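Odorant-binding protein 47 (Anopheles gambiae, PDB 3PM2) binds hydrophobic odorants and is thought to carry them through the aqueous fluid around the olfactory sensory dendrites of the mosquito. Local coordinates at residues P22-P27 with E75-L80; S65-G70 with P132-I137. One frame throughout, in Å; residues are numbered along the deposited sequence.

Interaction 1: residues P22-P27 with E75-L80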
loop_
_atom_site.group_PDB
_atom_site.type_symbol
_atom_site.label_atom_id
_atom_site.label_comp_id
_atom_site.label_asym_id
_atom_site.label_seq_id
_atom_site.Cartn_x
_atom_site.Cartn_y
_atom_site.Cartn_z
ATOM N N PRO A 22 2.360 -11.111 -4.790
ATOM C CA PRO A 22 1.470 -10.670 -5.871
ATOM C C PRO A 22 1.489 -9.142 -5.991
ATOM O O PRO A 22 1.864 -8.431 -5.040
ATOM C CB PRO A 22 0.093 -11.145 -5.390
ATOM C CG PRO A 22 0.395 -12.286 -4.479
ATOM C CD PRO A 22 1.588 -11.784 -3.731
ATOM N N PHE A 23 1.098 -8.634 -7.148
ATOM C CA PHE A 23 1.050 -7.182 -7.358
ATOM C C PHE A 23 -0.181 -6.811 -8.166
ATOM O O PHE A 23 -0.762 -7.657 -8.853
ATOM C CB PHE A 23 2.335 -6.693 -8.050
ATOM C CG PHE A 23 2.625 -7.333 -9.390
ATOM C CD1 PHE A 23 2.049 -6.839 -10.560
ATOM C CD2 PHE A 23 3.525 -8.389 -9.494
ATOM C CE1 PHE A 23 2.324 -7.423 -11.794
ATOM C CE2 PHE A 23 3.804 -8.974 -10.732
ATOM C CZ PHE A 23 3.199 -8.495 -11.875
ATOM N N LEU A 24 -0.534 -5.534 -8.132
ATOM C CA LEU A 24 -1.673 -4.966 -8.849
ATOM C C LEU A 24 -1.166 -4.097 -10.030
ATOM O O LEU A 24 -1.914 -3.833 -10.976
ATOM C CB LEU A 24 -2.461 -4.166 -7.778
ATOM C CG LEU A 24 -3.094 -2.821 -8.012
ATOM C CD1 LEU A 24 -4.157 -2.579 -6.988
ATOM C CD2 LEU A 24 -2.116 -1.755 -7.806
ATOM N N VAL A 25 0.102 -3.654 -9.965
ATOM C CA VAL A 25 0.733 -2.783 -10.958
ATOM C C VAL A 25 2.164 -3.233 -11.192
ATOM O O VAL A 25 2.822 -3.650 -10.252
ATOM C CB VAL A 25 0.651 -1.301 -10.462
ATOM C CG1 VAL A 25 1.734 -0.424 -11.051
ATOM C CG2 VAL A 25 -0.693 -0.694 -10.787
ATOM N N GLU A 26 2.653 -3.132 -12.445
ATOM C CA GLU A 26 4.020 -3.480 -12.804
ATOM C C GLU A 26 4.987 -2.471 -12.135
ATOM O O GLU A 26 4.612 -1.296 -12.015
ATOM C CB GLU A 26 4.165 -3.440 -14.335
ATOM C CG GLU A 26 5.247 -4.343 -14.906
ATOM C CD GLU A 26 5.153 -5.840 -14.662
ATOM O OE1 GLU A 26 4.082 -6.428 -14.943
ATOM O OE2 GLU A 26 6.177 -6.436 -14.255
ATOM N N PRO A 27 6.201 -2.894 -11.680
ATOM C CA PRO A 27 7.128 -1.946 -11.020
ATOM C C PRO A 27 7.370 -0.608 -11.712
ATOM O O PRO A 27 7.506 0.400 -11.025
ATOM C CB PRO A 27 8.432 -2.741 -10.920
ATOM C CG PRO A 27 8.003 -4.136 -10.845
ATOM C CD PRO A 27 6.771 -4.258 -11.692
ATOM N N GLU A 75 -13.867 -5.701 -7.908
ATOM C CA GLU A 75 -13.893 -6.772 -8.912
ATOM C C GLU A 75 -12.655 -6.697 -9.811
ATOM O O GLU A 75 -11.916 -7.673 -9.910
ATOM C CB GLU A 75 -15.199 -6.743 -9.722
ATOM C CG GLU A 75 -16.444 -7.102 -8.909
ATOM C CD GLU A 75 -16.837 -6.131 -7.800
ATOM O OE1 GLU A 75 -16.652 -4.902 -7.981
ATOM O OE2 GLU A 75 -17.268 -6.608 -6.724
ATOM N N ALA A 76 -12.390 -5.516 -10.390
ATOM C CA ALA A 76 -11.239 -5.302 -11.252
ATOM C C ALA A 76 -9.927 -5.429 -10.478
ATOM O O ALA A 76 -8.972 -5.991 -11.014
ATOM C CB ALA A 76 -11.331 -3.949 -11.934
ATOM N N LEU A 77 -9.878 -4.933 -9.208
ATOM C CA LEU A 77 -8.666 -5.052 -8.397
ATOM C C LEU A 77 -8.342 -6.528 -8.146
ATOM O O LEU A 77 -7.178 -6.924 -8.235
ATOM C CB LEU A 77 -8.817 -4.288 -7.063
ATOM C CG LEU A 77 -7.667 -4.462 -6.061
ATOM C CD1 LEU A 77 -7.429 -3.187 -5.320
ATOM C CD2 LEU A 77 -7.983 -5.575 -5.058
ATOM N N THR A 78 -9.369 -7.340 -7.810
ATOM C CA THR A 78 -9.198 -8.779 -7.544
ATOM C C THR A 78 -8.668 -9.472 -8.789
ATOM O O THR A 78 -7.750 -10.266 -8.676
ATOM C CB THR A 78 -10.507 -9.379 -7.005
ATOM O OG1 THR A 78 -10.883 -8.643 -5.835
ATOM C CG2 THR A 78 -10.399 -10.879 -6.664
ATOM N N LYS A 79 -9.246 -9.171 -9.978
ATOM C CA LYS A 79 -8.799 -9.709 -11.266
ATOM C C LYS A 79 -7.300 -9.437 -11.510
ATOM O O LYS A 79 -6.557 -10.357 -11.894
ATOM C CB LYS A 79 -9.655 -9.146 -12.413
ATOM C CG LYS A 79 -9.489 -9.906 -13.724
ATOM C CD LYS A 79 -10.549 -9.528 -14.754
ATOM C CE LYS A 79 -10.267 -10.090 -16.132
ATOM N NZ LYS A 79 -10.048 -9.025 -17.154
ATOM N N LEU A 80 -6.848 -8.197 -11.241
ATOM C CA LEU A 80 -5.435 -7.823 -11.408
ATOM C C LEU A 80 -4.514 -8.561 -10.461
ATOM O O LEU A 80 -3.493 -9.077 -10.908
ATOM C CB LEU A 80 -5.209 -6.312 -11.302
ATOM C CG LEU A 80 -5.695 -5.486 -12.476
ATOM C CD1 LEU A 80 -5.583 -4.010 -12.160
ATOM C CD2 LEU A 80 -4.935 -5.838 -13.766
HETATM O O HOH W 1 -1.313 -7.825 -11.753
#
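Leu-24 and Leu-77 make a small apolar contact that packs the loop before helix 27-44 against helix 74-85. A water bridge lies beside it. The two leucines meet by their methyl ends: Leu-24 CD1 lies 3.7 Å from Leu-77 CD1 and 4.1 Å from Leu-77 CG. Their side chains are inclined to each other and touch at the branched ends. In Leu-77 the CG stands anti to the backbone N (chi1 174°), which carries its branch toward the loop. Leu-80, one turn on, also lies against the loop and buries more surface there than Leu-77. Its CB faces the loop, and Leu-80 CD1 lies 3.9 Å from Leu-24 O.

The polar part is indirect. Phe-23 O and Leu-80 O are 3.7 Å apart, and both are acceptors. One water donates to each of them, 3.0 Å to Phe-23 O and 2.7 Å to Leu-80 O. It thus joins the loop backbone to the helix backbone where two carbonyls could not bond to each other.

Around this contact, Phe-23 N is hydrogen-bonded to Ser-84 OG, further along helix 74-85. Leu-24 also rests on Val-60 and Met-61 of helix 55-63. The loop thus touches both helix 55-63 and helix 74-85, and Leu-77 carries the contact on to Ile-100 of helix 92-109.

Interaction 2: residues S65-G70 with P132-I137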
loop_
_atom_site.group_PDB
_atom_site.type_symbol
_atom_site.label_atom_id
_atom_site.label_comp_id
_atom_site.label_asym_id
_atom_site.label_seq_id
_atom_site.Cartn_x
_atom_site.Cartn_y
_atom_site.Cartn_z
ATOM N N SER A 65 -7.168 2.231 -13.718
ATOM C CA SER A 65 -8.604 2.608 -13.769
ATOM C C SER A 65 -9.434 1.982 -12.623
ATOM O O SER A 65 -10.609 1.625 -12.802
ATOM C CB SER A 65 -9.213 2.288 -15.139
ATOM O OG SER A 65 -8.555 3.005 -16.172
ATOM N N LEU A 66 -8.825 1.874 -11.431
ATOM C CA LEU A 66 -9.520 1.254 -10.297
ATOM C C LEU A 66 -10.154 2.259 -9.390
ATOM O O LEU A 66 -10.987 1.875 -8.576
ATOM C CB LEU A 66 -8.568 0.375 -9.474
ATOM C CG LEU A 66 -7.923 -0.812 -10.196
ATOM C CD1 LEU A 66 -7.050 -1.569 -9.243
ATOM C CD2 LEU A 66 -8.976 -1.776 -10.725
ATOM N N TYR A 67 -9.754 3.527 -9.499
ATOM C CA TYR A 67 -10.262 4.576 -8.620
ATOM C C TYR A 67 -11.314 5.453 -9.297
ATOM O O TYR A 67 -11.104 5.878 -10.414
ATOM C CB TYR A 67 -9.106 5.439 -8.067
ATOM C CG TYR A 67 -9.598 6.636 -7.283
ATOM C CD1 TYR A 67 -10.188 6.478 -6.031
ATOM C CD2 TYR A 67 -9.593 7.914 -7.846
ATOM C CE1 TYR A 67 -10.719 7.572 -5.339
ATOM C CE2 TYR A 67 -10.094 9.019 -7.150
ATOM C CZ TYR A 67 -10.662 8.840 -5.901
ATOM O OH TYR A 67 -11.201 9.905 -5.229
ATOM N N SER A 68 -12.409 5.794 -8.574
ATOM C CA SER A 68 -13.437 6.723 -9.065
ATOM C C SER A 68 -14.178 7.388 -7.913
ATOM O O SER A 68 -14.823 6.691 -7.142
ATOM C CB SER A 68 -14.417 6.003 -9.985
ATOM O OG SER A 68 -15.286 6.954 -10.582
ATOM N N ASN A 69 -14.092 8.732 -7.790
ATOM C CA ASN A 69 -14.823 9.493 -6.764
ATOM C C ASN A 69 -14.986 8.760 -5.421
ATOM O O ASN A 69 -16.110 8.416 -5.036
ATOM C CB ASN A 69 -16.216 9.910 -7.302
ATOM C CG ASN A 69 -16.181 10.967 -8.372
ATOM O OD1 ASN A 69 -15.490 11.981 -8.255
ATOM N ND2 ASN A 69 -16.930 10.749 -9.439
ATOM N N GLY A 70 -13.859 8.466 -4.778
ATOM C CA GLY A 70 -13.814 7.849 -3.462
ATOM C C GLY A 70 -14.076 6.367 -3.370
ATOM O O GLY A 70 -14.200 5.849 -2.257
ATOM N N PRO A 132 -8.276 9.288 0.627
ATOM C CA PRO A 132 -7.479 8.246 1.304
ATOM C C PRO A 132 -7.793 6.801 0.909
ATOM O O PRO A 132 -7.013 5.918 1.269
ATOM C CB PRO A 132 -7.787 8.467 2.789
ATOM C CG PRO A 132 -8.375 9.844 2.887
ATOM C CD PRO A 132 -9.123 10.026 1.584
ATOM N N ILE A 133 -8.913 6.535 0.220
ATOM C CA ILE A 133 -9.257 5.126 -0.085
ATOM C C ILE A 133 -8.136 4.359 -0.804
ATOM O O ILE A 133 -7.851 3.208 -0.432
ATOM C CB ILE A 133 -10.634 4.937 -0.792
ATOM C CG1 ILE A 133 -11.140 3.473 -0.724
ATOM C CG2 ILE A 133 -10.626 5.439 -2.231
ATOM C CD1 ILE A 133 -11.295 2.842 0.723
ATOM N N SER A 134 -7.520 4.966 -1.827
ATOM C CA SER A 134 -6.488 4.230 -2.584
ATOM C C SER A 134 -5.334 3.740 -1.691
ATOM O O SER A 134 -4.948 2.576 -1.777
ATOM C CB SER A 134 -5.962 5.068 -3.739
ATOM O OG SER A 134 -6.979 5.374 -4.679
ATOM N N GLY A 135 -4.808 4.636 -0.857
ATOM C CA GLY A 135 -3.718 4.312 0.057
ATOM C C GLY A 135 -4.150 3.323 1.129
ATOM O O GLY A 135 -3.380 2.435 1.497
ATOM N N THR A 136 -5.380 3.466 1.640
ATOM C CA THR A 136 -5.895 2.539 2.675
ATOM C C THR A 136 -5.820 1.105 2.141
ATOM O O THR A 136 -5.271 0.232 2.811
ATOM C CB THR A 136 -7.324 2.919 3.057
ATOM O OG1 THR A 136 -7.313 4.281 3.511
ATOM C CG2 THR A 136 -7.896 2.015 4.132
ATOM N N ILE A 137 -6.323 0.883 0.918
ATOM C CA ILE A 137 -6.334 -0.447 0.301
ATOM C C ILE A 137 -4.946 -0.927 -0.043
ATOM O O ILE A 137 -4.552 -2.052 0.343
ATOM C CB ILE A 137 -7.310 -0.514 -0.924
ATOM C CG1 ILE A 137 -8.788 -0.185 -0.512
ATOM C CG2 ILE A 137 -7.240 -1.886 -1.643
ATOM C CD1 ILE A 137 -9.459 -1.216 0.461
#
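A small antiparallel beta-hairpin, strands 67-68 and 71-72, packs on the first turn of helix 133-147, with Tyr-67 and Gly-70 against Ile-133. Ser-134 of the helix also touches Tyr-67. The methyl CG2 of Ile-133 makes the closest contacts. It sits at the edge of the Tyr-67 ring, near the ring plane, with Ile-133 CG2 3.8 Å from Tyr-67 CE1. Ile-133 CG2 also lies 3.6 Å from Gly-70 O, so one branch touches both the ring and the backbone of the turn. Ile-133 CG1 is anti to its own backbone N (chi1 -163°), so the longer branch leads away while CG2 meets the hairpin.

Ser-134 OG comes obliquely to the same part of the ring, nearer its CB end. Ser-134 OG is 3.7 Å from Tyr-67 CD1. This is a van der Waals contact.

Within the hairpin, Gly-70 N donates a weak hydrogen bond to Tyr-67 OH, 3.1 Å long with an angle of 147° at the hydrogen. The ring lies across the turn, with Asn-69 N over one face toward the rim. On the helix side, Pro-132 O is held twice. Thr-136 N bonds to it along the backbone, and Thr-136 OG1 adds a 2.8 Å bond to Pro-132 O from above the carbonyl plane.

Before the hairpin, a Schellman motif with Ser-65 as its C-prime residue ends helix 55-63. Tyr-67 packs on Glu-58, Met-61 and Asn-62 of that helix, and Ser-134 also touches Met-61. Ile-133 packs further on Ala-107 of helix 92-109 and Ile-114 of helix 111-118.

How the interactions relate
Both interactions are small and partly buried, with centres about 13 Å apart, and their segments alternate along the chain. Of four touching residues each, interaction 1 has two buried and one exposed; interaction 2 has one buried and none exposed. Leu-66 joins them: Leu-66 CD2 lies 3.4 Å from Ala-76 CB, and Leu-66 CD1 is 3.8 Å from Leu-24 CD1. Leu-77 CD1 adds a second link, 3.9 Å from Ile-137 CG2. Helix 74-85 is thus shared, and helices 55-63 and 92-109 border both. Interaction 1 combines leucine packing with a bridging water. Interaction 2 uses an aromatic edge and a methyl, and its hydrogen bonds stay within each segment.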